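Local coordinates for type III Pentaketide Synthase (Neurospora crassa, PDB 3EUO), which probably transfers acyl groups to build pentaketide chains, as a type III polyketide synthase of the chalcone and stilbene synthase family, at residues 3-8 with 221-226; 356-362 with 373-378; 165-171 with 208-214; 150-155 with 226-231; 103-107 with 156-160. The contacts are given in a common frame with arbitrary orientation. Numbering follows the deposited sequence.

Contact 1. Residues 3-8 with 221-226; sequences LSITGL and PAIYDL
Strands 4-8 and 224-226 pair antiparallel, with a classic beta bulge at 223-224. The strand axes approach to 4.5 Å at 145°. Ser-4/Asp-225 form the non-hydrogen-bonded pair and Ile-5/Tyr-224 the hydrogen-bonded one, with Ile-5 N to Tyr-224 O at 2.7 Å and Leu-226 N to Leu-3 O at 2.8 Å. Ile-223, at phi/psi -91/-50, shares Ile-5 with Tyr-224: Ile-223 N donates a hydrogen bond to Ile-5 O (2.8 Å) and Tyr-224 N a weak one (3.3 Å). At the bulge the Ile-223 side chain (chi1 m, chi2 99°) points toward the other strand, CD1 lying 3.1 Å from Thr-6 O. Leu-8 fills the adjoining hollow, its CD1 3.8 Å from Ile-223 CG2 and its CD2 at the Tyr-224 ring edge, 4.3 Å from CE2. Ala-222 CB meets Ser-4 CB at 3.7 Å. Leu-3 and Leu-226 face helix 145-162; strand 204-211 continues the sheet beyond 4-8, strand 370-378 beyond 224-226.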
# COMPACT_ATOMS: atom_id res chain seq x y z
N LEU A 3 -22.11 2.02 -9.39
CA LEU A 3 -21.05 2.68 -8.61
C LEU A 3 -21.24 4.18 -8.68
O LEU A 3 -21.32 4.75 -9.78
CB LEU A 3 -19.67 2.30 -9.15
CG LEU A 3 -19.30 0.82 -9.15
CD1 LEU A 3 -18.01 0.58 -9.91
CD2 LEU A 3 -19.22 0.28 -7.72
N SER A 4 -21.32 4.82 -7.52
CA SER A 4 -21.53 6.26 -7.48
C SER A 4 -20.71 6.92 -6.37
O SER A 4 -20.53 6.34 -5.29
CB SER A 4 -23.01 6.60 -7.31
OG SER A 4 -23.48 6.22 -6.03
N ILE A 5 -20.22 8.12 -6.66
CA ILE A 5 -19.56 8.97 -5.66
C ILE A 5 -20.64 9.79 -4.98
O ILE A 5 -21.26 10.65 -5.61
CB ILE A 5 -18.48 9.88 -6.31
CG1 ILE A 5 -17.33 9.04 -6.88
CG2 ILE A 5 -17.97 10.91 -5.29
CD1 ILE A 5 -16.32 9.83 -7.75
N THR A 6 -20.87 9.51 -3.70
CA THR A 6 -22.00 10.10 -2.97
C THR A 6 -21.59 11.25 -2.04
O THR A 6 -22.44 11.97 -1.51
CB THR A 6 -22.76 9.05 -2.17
OG1 THR A 6 -21.85 8.33 -1.34
CG2 THR A 6 -23.46 8.07 -3.11
N GLY A 7 -20.29 11.42 -1.86
CA GLY A 7 -19.77 12.57 -1.12
C GLY A 7 -18.33 12.83 -1.48
O GLY A 7 -17.61 11.92 -1.88
N LEU A 8 -17.91 14.09 -1.34
CA LEU A 8 -16.51 14.47 -1.51
C LEU A 8 -16.16 15.46 -0.41
O LEU A 8 -17.01 16.26 0.00
CB LEU A 8 -16.25 15.12 -2.88
CG LEU A 8 -16.61 14.38 -4.17
CD1 LEU A 8 -18.04 14.71 -4.63
CD2 LEU A 8 -15.60 14.73 -5.27
N PRO A 221 -29.58 10.39 -4.02
CA PRO A 221 -28.71 11.34 -4.70
C PRO A 221 -27.26 10.87 -4.75
O PRO A 221 -26.82 10.11 -3.88
CB PRO A 221 -28.82 12.61 -3.84
CG PRO A 221 -29.99 12.39 -2.94
CD PRO A 221 -30.06 10.92 -2.73
N ALA A 222 -26.55 11.30 -5.78
CA ALA A 222 -25.11 11.09 -5.88
C ALA A 222 -24.54 12.28 -6.63
O ALA A 222 -25.28 13.03 -7.27
CB ALA A 222 -24.80 9.80 -6.60
N ILE A 223 -23.23 12.47 -6.54
CA ILE A 223 -22.58 13.58 -7.23
C ILE A 223 -22.12 13.12 -8.61
O ILE A 223 -22.40 13.77 -9.61
CB ILE A 223 -21.40 14.18 -6.41
CG1 ILE A 223 -21.90 14.74 -5.08
CG2 ILE A 223 -20.75 15.31 -7.16
CD1 ILE A 223 -21.70 13.83 -3.94
N TYR A 224 -21.43 11.98 -8.65
CA TYR A 224 -20.97 11.38 -9.91
C TYR A 224 -21.30 9.90 -9.88
O TYR A 224 -21.26 9.28 -8.82
CB TYR A 224 -19.46 11.51 -10.07
CG TYR A 224 -18.89 12.91 -10.08
CD1 TYR A 224 -18.97 13.71 -11.23
CD2 TYR A 224 -18.25 13.43 -8.96
CE1 TYR A 224 -18.43 15.00 -11.25
CE2 TYR A 224 -17.71 14.72 -8.98
CZ TYR A 224 -17.80 15.50 -10.13
OH TYR A 224 -17.26 16.77 -10.14
N ASP A 225 -21.61 9.35 -11.05
CA ASP A 225 -21.61 7.90 -11.23
C ASP A 225 -20.29 7.49 -11.88
O ASP A 225 -19.82 8.16 -12.80
CB ASP A 225 -22.78 7.46 -12.12
CG ASP A 225 -24.13 7.79 -11.52
OD1 ASP A 225 -24.38 7.38 -10.36
OD2 ASP A 225 -24.93 8.45 -12.19
N LEU A 226 -19.68 6.41 -11.39
CA LEU A 226 -18.42 5.94 -11.97
C LEU A 226 -18.73 4.86 -13.01
O LEU A 226 -19.25 3.81 -12.67
CB LEU A 226 -17.48 5.41 -10.87
CG LEU A 226 -16.15 4.77 -11.28
CD1 LEU A 226 -15.31 5.68 -12.18
CD2 LEU A 226 -15.36 4.36 -10.03
O HOH W 1 -21.84 2.91 -12.32
O HOH W 2 -24.08 4.28 -11.23
O HOH W 3 -24.94 12.28 -2.40

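Contact 2. Residues 356-362 with 373-378; sequences VKEYVVG and MCMLKR
Starting at Val-356, a t rotamer aimed at the partner lays CG1 over one face of the Arg-378 guanidinium, 3.3 Å from NH1; the extended arginine also forms a salt bridge with Asp-348. Next, Lys-357 O takes a hydrogen bond from a water (2.8 Å) that in turn accepts from Arg-378 NH1 (2.9 Å). Glu-358 O receives Arg-378 N at 2.6 Å, while its carboxylate makes a long salt bridge, OE2 to Lys-377 NZ 3.8 Å, supplemented by a water bound to both atoms. Regular pairing begins at Tyr-359, opposite Lys-377 in a non-hydrogen-bonded pair; with chi1 m, its OH comes to 3.3 Å from Lys-377 CE. These strands, 359-366 and 370-378, form a beta hairpin in the C-terminal half of the thiolase-type sheet, their axes 4.6 Å apart at 163°. Val-360 and Leu-376 exchange hydrogen bonds, N to O 2.8 Å in each direction. Val-360 CB lies 4.2 Å from Leu-376 CB. Val-361 turns to the Tyr-359 face, its CG2 4.0 Å from Met-375 CE and its CG1 4.2 Å from Met-373 SD, beside helix 258-277. At Gly-362, N donates to Cys-374 O (2.8 Å) and O accepts from Cys-374 N (2.9 Å); a CB here would fall 2.6 Å from Cys-374 SG, which the p rotamer places over the glycine.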
# COMPACT_ATOMS: atom_id res chain seq x y z
N VAL A 356 -22.13 23.00 -19.13
CA VAL A 356 -21.64 22.13 -18.08
C VAL A 356 -21.91 20.70 -18.52
O VAL A 356 -23.06 20.33 -18.77
CB VAL A 356 -22.34 22.39 -16.73
CG1 VAL A 356 -21.84 21.42 -15.66
CG2 VAL A 356 -22.11 23.83 -16.28
N LYS A 357 -20.84 19.91 -18.63
CA LYS A 357 -20.94 18.58 -19.22
C LYS A 357 -21.45 17.53 -18.25
O LYS A 357 -21.16 17.57 -17.05
CB LYS A 357 -19.59 18.16 -19.82
CG LYS A 357 -19.03 19.15 -20.85
CD LYS A 357 -20.06 19.55 -21.92
CE LYS A 357 -19.41 20.34 -23.05
NZ LYS A 357 -18.78 21.60 -22.60
N GLU A 358 -22.21 16.58 -18.79
CA GLU A 358 -22.79 15.48 -18.03
C GLU A 358 -21.78 14.37 -17.80
O GLU A 358 -21.98 13.50 -16.95
CB GLU A 358 -24.00 14.94 -18.79
CG GLU A 358 -25.02 14.24 -17.94
CD GLU A 358 -26.44 14.37 -18.49
OE1 GLU A 358 -26.67 15.18 -19.42
OE2 GLU A 358 -27.33 13.66 -17.98
N TYR A 359 -20.70 14.39 -18.58
CA TYR A 359 -19.69 13.34 -18.52
C TYR A 359 -18.31 13.95 -18.35
O TYR A 359 -17.95 14.92 -19.03
CB TYR A 359 -19.75 12.43 -19.75
CG TYR A 359 -21.05 11.66 -19.85
CD1 TYR A 359 -21.17 10.38 -19.30
CD2 TYR A 359 -22.16 12.21 -20.49
CE1 TYR A 359 -22.37 9.68 -19.37
CE2 TYR A 359 -23.36 11.52 -20.57
CZ TYR A 359 -23.45 10.25 -20.02
OH TYR A 359 -24.64 9.57 -20.10
N VAL A 360 -17.53 13.35 -17.45
CA VAL A 360 -16.26 13.91 -17.01
C VAL A 360 -15.18 12.85 -17.14
O VAL A 360 -15.34 11.72 -16.67
CB VAL A 360 -16.34 14.40 -15.53
CG1 VAL A 360 -15.06 15.11 -15.11
CG2 VAL A 360 -17.54 15.32 -15.34
N VAL A 361 -14.09 13.21 -17.81
CA VAL A 361 -12.95 12.31 -17.91
C VAL A 361 -11.96 12.69 -16.81
O VAL A 361 -11.55 13.85 -16.73
CB VAL A 361 -12.29 12.39 -19.30
CG1 VAL A 361 -11.07 11.50 -19.37
CG2 VAL A 361 -13.29 12.00 -20.39
N GLY A 362 -11.60 11.72 -15.97
CA GLY A 362 -10.58 11.93 -14.95
C GLY A 362 -9.27 11.37 -15.46
O GLY A 362 -9.26 10.32 -16.10
N MET A 373 -7.10 6.74 -15.97
CA MET A 373 -8.25 7.51 -16.45
C MET A 373 -9.53 6.91 -15.91
O MET A 373 -9.62 5.70 -15.69
CB MET A 373 -8.33 7.54 -17.99
CG MET A 373 -7.48 8.58 -18.66
SD MET A 373 -7.95 8.92 -20.40
CE MET A 373 -6.46 9.75 -20.91
N CYS A 374 -10.53 7.76 -15.70
CA CYS A 374 -11.87 7.29 -15.35
C CYS A 374 -12.92 8.10 -16.10
O CYS A 374 -12.67 9.24 -16.50
CB CYS A 374 -12.09 7.36 -13.84
SG CYS A 374 -12.12 9.02 -13.15
N MET A 375 -14.08 7.48 -16.30
CA MET A 375 -15.22 8.19 -16.85
C MET A 375 -16.30 8.33 -15.78
O MET A 375 -16.76 7.32 -15.23
CB MET A 375 -15.79 7.46 -18.07
CG MET A 375 -16.96 8.19 -18.74
SD MET A 375 -16.53 9.74 -19.58
CE MET A 375 -15.86 9.05 -21.10
N LEU A 376 -16.68 9.57 -15.50
CA LEU A 376 -17.74 9.86 -14.54
C LEU A 376 -18.94 10.46 -15.26
O LEU A 376 -18.78 11.18 -16.25
CB LEU A 376 -17.26 10.84 -13.47
CG LEU A 376 -16.00 10.46 -12.69
CD1 LEU A 376 -15.47 11.64 -11.90
CD2 LEU A 376 -16.28 9.28 -11.78
N LYS A 377 -20.12 10.13 -14.77
CA LYS A 377 -21.34 10.80 -15.20
C LYS A 377 -21.73 11.74 -14.07
O LYS A 377 -21.87 11.33 -12.92
CB LYS A 377 -22.46 9.79 -15.51
CG LYS A 377 -23.73 10.41 -16.08
CD LYS A 377 -24.73 9.34 -16.50
CE LYS A 377 -25.99 9.95 -17.12
NZ LYS A 377 -26.96 10.40 -16.08
N ARG A 378 -21.88 13.02 -14.40
CA ARG A 378 -22.24 14.00 -13.41
C ARG A 378 -23.76 14.11 -13.31
O ARG A 378 -24.44 14.34 -14.33
CB ARG A 378 -21.62 15.35 -13.77
CG ARG A 378 -21.94 16.45 -12.78
CD ARG A 378 -21.15 17.69 -13.12
NE ARG A 378 -21.60 18.85 -12.36
CZ ARG A 378 -21.02 20.05 -12.42
NH1 ARG A 378 -19.97 20.25 -13.21
NH2 ARG A 378 -21.50 21.04 -11.69
O HOH W 4 -19.17 18.68 -15.46
O HOH W 5 -26.40 12.92 -15.35

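Contact 3. Residues 165-171 with 208-214; sequences KPARILV and VILSNGI
Antiparallel strands 168-171 and 208-211 pair through their backbones, and side chains carry the pairing on where the ladder ends. The axes lie 4.6 Å apart at 153°; Ile-169/Leu-210 and Val-171/Val-208 are hydrogen-bonded pairs (Ile-169 N to Leu-210 O and Val-171 N to Val-208 O, both 2.8 Å), Arg-168/Ser-211 and Leu-170/Ile-209 non-hydrogen-bonded. On the Ile-169 face, Val-208, with chi1 m, brings CG2 to 3.7 Å from Val-171 CB. On the other, Leu-170 (chi1 t, chi2 p) and Ile-209 (m, m) bend together, CD1 to CD1 3.9 Å, against helix 70-96. Both strands belong to the N-terminal half of the thiolase-type sheet, where 204-211 separates 168-175 from 4-11. Past the last bridge pair, Asn-212 N still donates to Ala-167 O (3.1 Å); beyond that bond side chains take over. Asn-212 (chi1 p, chi2 -11°) mimics a peptide: OD1 accepts from Ala-167 N and ND2 donates to Lys-165 O, each at 2.9 Å. The same OD1 takes Ile-214 N at 3.2 Å, an Asx turn, preceded by an ST turn in which Ser-211 OG, a t rotamer that also bonds Glu-216, accepts from Gly-213 N at 3.0 Å. The positive phi (75°) within these turns favours glycine at 213. Arg-168, m at chi1 and chi2, folds back so that NH1 (3.0 Å) and NH2 (2.8 Å) both donate to Ile-214 O, while NH1 also donates to Ala-167 O at 3.0 Å.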
# COMPACT_ATOMS: atom_id res chain seq x y z
N LYS A 165 -23.99 -7.55 -1.03
CA LYS A 165 -23.77 -6.76 0.19
C LYS A 165 -23.57 -5.28 -0.12
O LYS A 165 -22.94 -4.95 -1.14
CB LYS A 165 -22.54 -7.27 0.95
CG LYS A 165 -22.67 -8.68 1.50
CD LYS A 165 -21.31 -9.29 1.81
CE LYS A 165 -20.60 -8.59 2.98
NZ LYS A 165 -21.29 -8.81 4.29
N PRO A 166 -24.08 -4.40 0.75
CA PRO A 166 -23.81 -2.97 0.64
C PRO A 166 -22.32 -2.68 0.80
O PRO A 166 -21.66 -3.27 1.67
CB PRO A 166 -24.59 -2.36 1.81
CG PRO A 166 -25.63 -3.37 2.14
CD PRO A 166 -24.96 -4.68 1.90
N ALA A 167 -21.80 -1.82 -0.06
CA ALA A 167 -20.43 -1.34 0.10
C ALA A 167 -20.46 0.18 0.11
O ALA A 167 -21.07 0.81 -0.76
CB ALA A 167 -19.54 -1.85 -1.02
N ARG A 168 -19.80 0.75 1.11
CA ARG A 168 -19.59 2.18 1.21
C ARG A 168 -18.12 2.37 1.54
O ARG A 168 -17.69 2.03 2.65
CB ARG A 168 -20.46 2.79 2.32
CG ARG A 168 -21.95 2.42 2.23
CD ARG A 168 -22.69 3.13 1.08
NE ARG A 168 -24.12 2.83 1.14
CZ ARG A 168 -24.71 1.79 0.54
NH1 ARG A 168 -24.01 0.93 -0.18
NH2 ARG A 168 -26.02 1.61 0.69
N ILE A 169 -17.36 2.89 0.58
CA ILE A 169 -15.91 2.92 0.73
C ILE A 169 -15.37 4.33 0.88
O ILE A 169 -15.59 5.19 0.03
CB ILE A 169 -15.20 2.19 -0.44
CG1 ILE A 169 -15.77 0.77 -0.59
CG2 ILE A 169 -13.67 2.21 -0.23
CD1 ILE A 169 -14.96 -0.17 -1.47
N LEU A 170 -14.66 4.57 1.99
CA LEU A 170 -13.94 5.82 2.17
C LEU A 170 -12.66 5.74 1.34
O LEU A 170 -11.78 4.93 1.64
CB LEU A 170 -13.61 6.07 3.65
CG LEU A 170 -12.77 7.32 3.97
CD1 LEU A 170 -13.39 8.60 3.41
CD2 LEU A 170 -12.56 7.47 5.46
N VAL A 171 -12.57 6.59 0.32
CA VAL A 171 -11.38 6.68 -0.53
C VAL A 171 -10.62 7.95 -0.18
O VAL A 171 -11.14 9.05 -0.33
CB VAL A 171 -11.73 6.70 -2.03
CG1 VAL A 171 -10.48 6.38 -2.87
CG2 VAL A 171 -12.85 5.70 -2.35
N VAL A 208 -13.32 10.83 -1.07
CA VAL A 208 -14.65 10.58 -1.63
C VAL A 208 -15.25 9.34 -0.98
O VAL A 208 -14.53 8.48 -0.45
CB VAL A 208 -14.66 10.43 -3.19
CG1 VAL A 208 -14.06 11.67 -3.86
CG2 VAL A 208 -13.93 9.16 -3.64
N ILE A 209 -16.57 9.26 -1.00
CA ILE A 209 -17.27 8.03 -0.67
C ILE A 209 -17.70 7.39 -1.97
O ILE A 209 -18.38 8.03 -2.78
CB ILE A 209 -18.52 8.28 0.20
CG1 ILE A 209 -18.12 9.00 1.50
CG2 ILE A 209 -19.25 6.96 0.44
CD1 ILE A 209 -17.11 8.23 2.38
N LEU A 210 -17.27 6.15 -2.20
CA LEU A 210 -17.76 5.36 -3.33
C LEU A 210 -18.71 4.30 -2.82
O LEU A 210 -18.33 3.47 -1.97
CB LEU A 210 -16.62 4.71 -4.12
CG LEU A 210 -17.00 4.09 -5.47
CD1 LEU A 210 -17.41 5.17 -6.49
CD2 LEU A 210 -15.86 3.24 -6.03
N SER A 211 -19.94 4.32 -3.33
CA SER A 211 -20.96 3.36 -2.95
C SER A 211 -21.27 2.41 -4.10
O SER A 211 -21.19 2.81 -5.26
CB SER A 211 -22.25 4.10 -2.55
OG SER A 211 -23.30 3.18 -2.27
N ASN A 212 -21.65 1.17 -3.77
CA ASN A 212 -22.12 0.23 -4.79
C ASN A 212 -23.65 0.20 -4.93
O ASN A 212 -24.20 -0.67 -5.61
CB ASN A 212 -21.59 -1.19 -4.52
CG ASN A 212 -22.28 -1.87 -3.36
OD1 ASN A 212 -23.02 -1.24 -2.60
ND2 ASN A 212 -22.03 -3.18 -3.21
N GLY A 213 -24.33 1.14 -4.26
CA GLY A 213 -25.78 1.31 -4.44
C GLY A 213 -26.67 0.27 -3.77
O GLY A 213 -27.89 0.46 -3.67
N ILE A 214 -26.08 -0.84 -3.32
CA ILE A 214 -26.86 -1.87 -2.63
C ILE A 214 -27.21 -1.36 -1.24
O ILE A 214 -26.34 -0.86 -0.51
CB ILE A 214 -26.12 -3.23 -2.57
CG1 ILE A 214 -25.87 -3.77 -3.98
CG2 ILE A 214 -26.91 -4.27 -1.74
CD1 ILE A 214 -25.05 -5.04 -4.01

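Contact 4. Residues 150-155 with 226-231; sequences LRTAAN and LLGWEN
Strand 226-231 packs against helix 150-155 at -123°, axes 9.7 Å apart, and three residues of the strand, Leu-226, Trp-229 and Asn-231, meet it. Leu-226 (chi1 t, chi2 p) begins the row: its CD2 sits 3.7 Å from Ala-154 CB and 4.1 Å from Leu-150 CG, one helical turn apart. Trp-229, at the centre of the contact, has chi1 p and chi2 87°, and its indole turns one face to the helix. Two CH-pi contacts meet that face: Arg-151 CG is 3.8 Å from the five-membered ring centroid, Ala-154 CB 4.0 Å from the six-membered one, at 27° and 25° off the normals. The closest approach is Arg-151 CD to Trp-229 CD1, 3.4 Å. A water joins the indole to the helix, accepting from Trp-229 NE1 (2.9 Å) and donating to Asn-155 OD1 (2.7 Å). Asn-231 (chi1 p) completes the row, its CB over one face of the Arg-151 guanidinium and 3.6 Å from NE. That arginine, t at chi1 and chi2 and then bent at chi3 (p), forms salt bridges with Glu-372 and with Glu-134 of the second subunit; the latter glutamate also bonds Asn-155. Helix 145-162 of the N-terminal half thus packs on a strand of the C-terminal half, an arrangement consistent with the central helices of the thiolase fold.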
# COMPACT_ATOMS: atom_id res chain seq x y z
N LEU A 150 -9.37 5.19 -6.28
CA LEU A 150 -10.74 5.15 -6.76
C LEU A 150 -11.06 3.86 -7.54
O LEU A 150 -12.11 3.25 -7.32
CB LEU A 150 -11.06 6.38 -7.63
CG LEU A 150 -12.53 6.54 -8.04
CD1 LEU A 150 -13.45 6.79 -6.84
CD2 LEU A 150 -12.67 7.63 -9.09
N ARG A 151 -10.15 3.46 -8.43
CA ARG A 151 -10.34 2.27 -9.25
C ARG A 151 -10.30 1.00 -8.38
O ARG A 151 -11.09 0.06 -8.58
CB ARG A 151 -9.26 2.22 -10.34
CG ARG A 151 -9.26 0.95 -11.20
CD ARG A 151 -8.21 1.01 -12.32
NE ARG A 151 -6.90 1.43 -11.84
CZ ARG A 151 -6.08 0.66 -11.12
NH1 ARG A 151 -6.44 -0.58 -10.81
NH2 ARG A 151 -4.91 1.14 -10.70
N THR A 152 -9.38 0.99 -7.42
CA THR A 152 -9.29 -0.12 -6.48
C THR A 152 -10.59 -0.21 -5.67
O THR A 152 -11.16 -1.29 -5.56
CB THR A 152 -8.08 0.04 -5.54
OG1 THR A 152 -6.89 0.08 -6.33
CG2 THR A 152 -8.00 -1.14 -4.56
N ALA A 153 -11.06 0.92 -5.15
CA ALA A 153 -12.35 0.99 -4.48
C ALA A 153 -13.51 0.47 -5.35
O ALA A 153 -14.41 -0.19 -4.84
CB ALA A 153 -12.64 2.40 -4.01
N ALA A 154 -13.49 0.79 -6.64
CA ALA A 154 -14.53 0.32 -7.56
C ALA A 154 -14.54 -1.20 -7.63
O ALA A 154 -15.60 -1.82 -7.54
CB ALA A 154 -14.33 0.92 -8.96
N ASN A 155 -13.37 -1.81 -7.78
CA ASN A 155 -13.25 -3.27 -7.79
C ASN A 155 -13.74 -3.89 -6.48
O ASN A 155 -14.44 -4.90 -6.48
CB ASN A 155 -11.80 -3.69 -8.06
CG ASN A 155 -11.34 -3.36 -9.47
OD1 ASN A 155 -12.14 -3.26 -10.40
ND2 ASN A 155 -10.02 -3.22 -9.65
N LEU A 226 -19.68 6.41 -11.39
CA LEU A 226 -18.42 5.94 -11.97
C LEU A 226 -18.73 4.86 -13.01
O LEU A 226 -19.25 3.81 -12.67
CB LEU A 226 -17.48 5.41 -10.87
CG LEU A 226 -16.15 4.77 -11.28
CD1 LEU A 226 -15.31 5.68 -12.18
CD2 LEU A 226 -15.36 4.36 -10.03
N LEU A 227 -18.42 5.15 -14.27
CA LEU A 227 -18.86 4.28 -15.37
C LEU A 227 -17.79 3.32 -15.86
O LEU A 227 -18.09 2.22 -16.33
CB LEU A 227 -19.38 5.11 -16.54
CG LEU A 227 -20.55 6.06 -16.26
CD1 LEU A 227 -20.95 6.80 -17.53
CD2 LEU A 227 -21.75 5.33 -15.66
N GLY A 228 -16.54 3.75 -15.79
CA GLY A 228 -15.46 2.94 -16.30
C GLY A 228 -14.12 3.56 -16.00
O GLY A 228 -14.03 4.69 -15.51
N TRP A 229 -13.07 2.80 -16.31
CA TRP A 229 -11.72 3.21 -15.97
C TRP A 229 -10.73 2.50 -16.85
O TRP A 229 -11.01 1.40 -17.36
CB TRP A 229 -11.42 2.94 -14.49
CG TRP A 229 -11.79 1.56 -14.04
CD1 TRP A 229 -11.02 0.45 -14.11
CD2 TRP A 229 -13.04 1.15 -13.45
NE1 TRP A 229 -11.69 -0.64 -13.59
CE2 TRP A 229 -12.94 -0.23 -13.18
CE3 TRP A 229 -14.22 1.83 -13.12
CZ2 TRP A 229 -13.99 -0.96 -12.61
CZ3 TRP A 229 -15.27 1.10 -12.55
CH2 TRP A 229 -15.14 -0.29 -12.30
N GLU A 230 -9.58 3.14 -17.04
CA GLU A 230 -8.44 2.56 -17.73
C GLU A 230 -7.18 2.81 -16.92
O GLU A 230 -7.02 3.87 -16.32
CB GLU A 230 -8.25 3.18 -19.13
CG GLU A 230 -9.33 2.83 -20.13
CD GLU A 230 -9.38 1.35 -20.50
OE1 GLU A 230 -8.31 0.73 -20.67
OE2 GLU A 230 -10.51 0.82 -20.62
N ASN A 231 -6.29 1.83 -16.92
CA ASN A 231 -4.98 1.98 -16.31
C ASN A 231 -3.93 1.35 -17.22
O ASN A 231 -4.15 0.28 -17.77
CB ASN A 231 -4.95 1.38 -14.90
CG ASN A 231 -5.15 -0.12 -14.90
OD1 ASN A 231 -6.25 -0.61 -15.16
ND2 ASN A 231 -4.10 -0.86 -14.59
O HOH W 6 -11.32 -3.42 -12.99

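Contact 5. Residues 103-107 with 156-160; sequences ITHMV and LCLGH
This is helix-on-sheet packing in the N-terminal half of the fold, where helix 145-162 lies along strand 105-109, running nearly antiparallel to it. The short axes are 10.8 Å apart at 163°, and the hydrophobic and aromatic side chains between them bury 229 Å². At its centre is a T-shaped pair: His-105 (chi1 m) turns its edge toward the face of His-160, with centroids 4.4 Å apart, planes at 66°, and His-105 CE1 3.3 Å from His-160 NE2. Both rings have a further polar partner. Thr-104 OG1 hydrogen-bonds His-105 ND1 at 2.7 Å, and His-160 ND1 is bonded to Pro-166 O. One helical turn earlier, Leu-156 CB lies 4.0 Å from His-105 CD2, and chi1 m with chi2 t places Leu-156 CD1 3.6 Å from Val-107 CG2. His-105 and Val-107 point toward the helix, whereas Met-106 between them points away, as strand alternation demands. The helix connects parallel strands 134-138 and 168-175, passing over 105-109 between them: a beta-alpha-beta crossover of the thiolase-type fold.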
# COMPACT_ATOMS: atom_id res chain seq x y z
N ILE A 103 -19.52 2.48 7.00
CA ILE A 103 -18.35 2.39 6.12
C ILE A 103 -17.80 0.96 6.16
O ILE A 103 -17.46 0.45 7.23
CB ILE A 103 -17.26 3.43 6.49
CG1 ILE A 103 -17.82 4.86 6.48
CG2 ILE A 103 -16.04 3.31 5.57
CD1 ILE A 103 -18.38 5.32 5.13
N THR A 104 -17.72 0.34 4.99
CA THR A 104 -17.37 -1.08 4.87
C THR A 104 -15.90 -1.32 4.51
O THR A 104 -15.33 -2.35 4.88
CB THR A 104 -18.24 -1.79 3.82
OG1 THR A 104 -18.04 -1.17 2.54
CG2 THR A 104 -19.72 -1.73 4.20
N HIS A 105 -15.32 -0.39 3.75
CA HIS A 105 -13.92 -0.49 3.33
C HIS A 105 -13.32 0.91 3.40
O HIS A 105 -14.05 1.91 3.35
CB HIS A 105 -13.76 -0.93 1.87
CG HIS A 105 -14.46 -2.20 1.48
ND1 HIS A 105 -15.83 -2.33 1.46
CD2 HIS A 105 -13.96 -3.36 0.98
CE1 HIS A 105 -16.14 -3.54 1.01
NE2 HIS A 105 -15.03 -4.18 0.71
N MET A 106 -12.00 0.97 3.44
CA MET A 106 -11.25 2.22 3.33
C MET A 106 -10.11 1.94 2.35
O MET A 106 -9.42 0.93 2.47
CB MET A 106 -10.71 2.63 4.70
CG MET A 106 -9.99 3.97 4.77
SD MET A 106 -9.57 4.35 6.50
CE MET A 106 -10.94 5.35 7.02
N VAL A 107 -9.96 2.79 1.33
CA VAL A 107 -8.80 2.69 0.43
C VAL A 107 -8.06 4.02 0.50
O VAL A 107 -8.59 5.04 0.07
CB VAL A 107 -9.18 2.39 -1.04
CG1 VAL A 107 -7.92 2.27 -1.91
CG2 VAL A 107 -9.99 1.10 -1.14
N LEU A 156 -13.40 -3.25 -5.36
CA LEU A 156 -13.81 -3.72 -4.04
C LEU A 156 -15.32 -3.60 -3.85
O LEU A 156 -15.97 -4.52 -3.33
CB LEU A 156 -13.04 -2.98 -2.94
CG LEU A 156 -11.52 -3.20 -2.90
CD1 LEU A 156 -10.91 -2.26 -1.88
CD2 LEU A 156 -11.16 -4.65 -2.56
N CYS A 157 -15.89 -2.48 -4.29
CA CYS A 157 -17.35 -2.32 -4.29
C CYS A 157 -18.02 -3.47 -5.04
O CYS A 157 -18.98 -4.06 -4.55
CB CYS A 157 -17.76 -0.99 -4.95
SG CYS A 157 -17.69 0.44 -3.88
N LEU A 158 -17.51 -3.78 -6.22
CA LEU A 158 -18.10 -4.84 -7.05
C LEU A 158 -17.94 -6.23 -6.42
O LEU A 158 -18.75 -7.14 -6.66
CB LEU A 158 -17.57 -4.78 -8.49
CG LEU A 158 -18.00 -3.55 -9.31
CD1 LEU A 158 -17.31 -3.51 -10.65
CD2 LEU A 158 -19.52 -3.52 -9.50
N GLY A 159 -16.90 -6.41 -5.61
CA GLY A 159 -16.73 -7.65 -4.84
C GLY A 159 -17.88 -7.86 -3.87
O GLY A 159 -18.39 -8.97 -3.73
N HIS A 160 -18.31 -6.78 -3.23
CA HIS A 160 -19.47 -6.84 -2.35
C HIS A 160 -20.76 -7.00 -3.13
O HIS A 160 -21.65 -7.74 -2.71
CB HIS A 160 -19.50 -5.64 -1.41
CG HIS A 160 -18.79 -5.88 -0.12
ND1 HIS A 160 -19.23 -5.40 1.09
CD2 HIS A 160 -17.68 -6.61 0.15
CE1 HIS A 160 -18.42 -5.80 2.05
NE2 HIS A 160 -17.46 -6.54 1.51

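Overall arrangement
All five contacts bear on one continuous mixed sheet. Contact 1 is its seam: strands 4-11 and 224-233 meet edge to edge, joining the N-terminal half, containing contact 3 (centre 9 Å away), to the C-terminal half, containing contact 2 (11 Å). Contacts 3 and 5 lie 6 Å apart between centres, Leu-170 O to Val-107 N at 2.8 Å; the centres of contacts 2 and 5 lie about 22 Å apart. Helix 145-162 spans contacts 4 and 5, both of which touch the second subunit, and Leu-226 belongs to contacts 1 and 4. Just before this helix is Cys-143, oxidised to 3-sulfinoalanine in this crystal, a location consistent with the reactive cysteine of thiolase-fold enzymes.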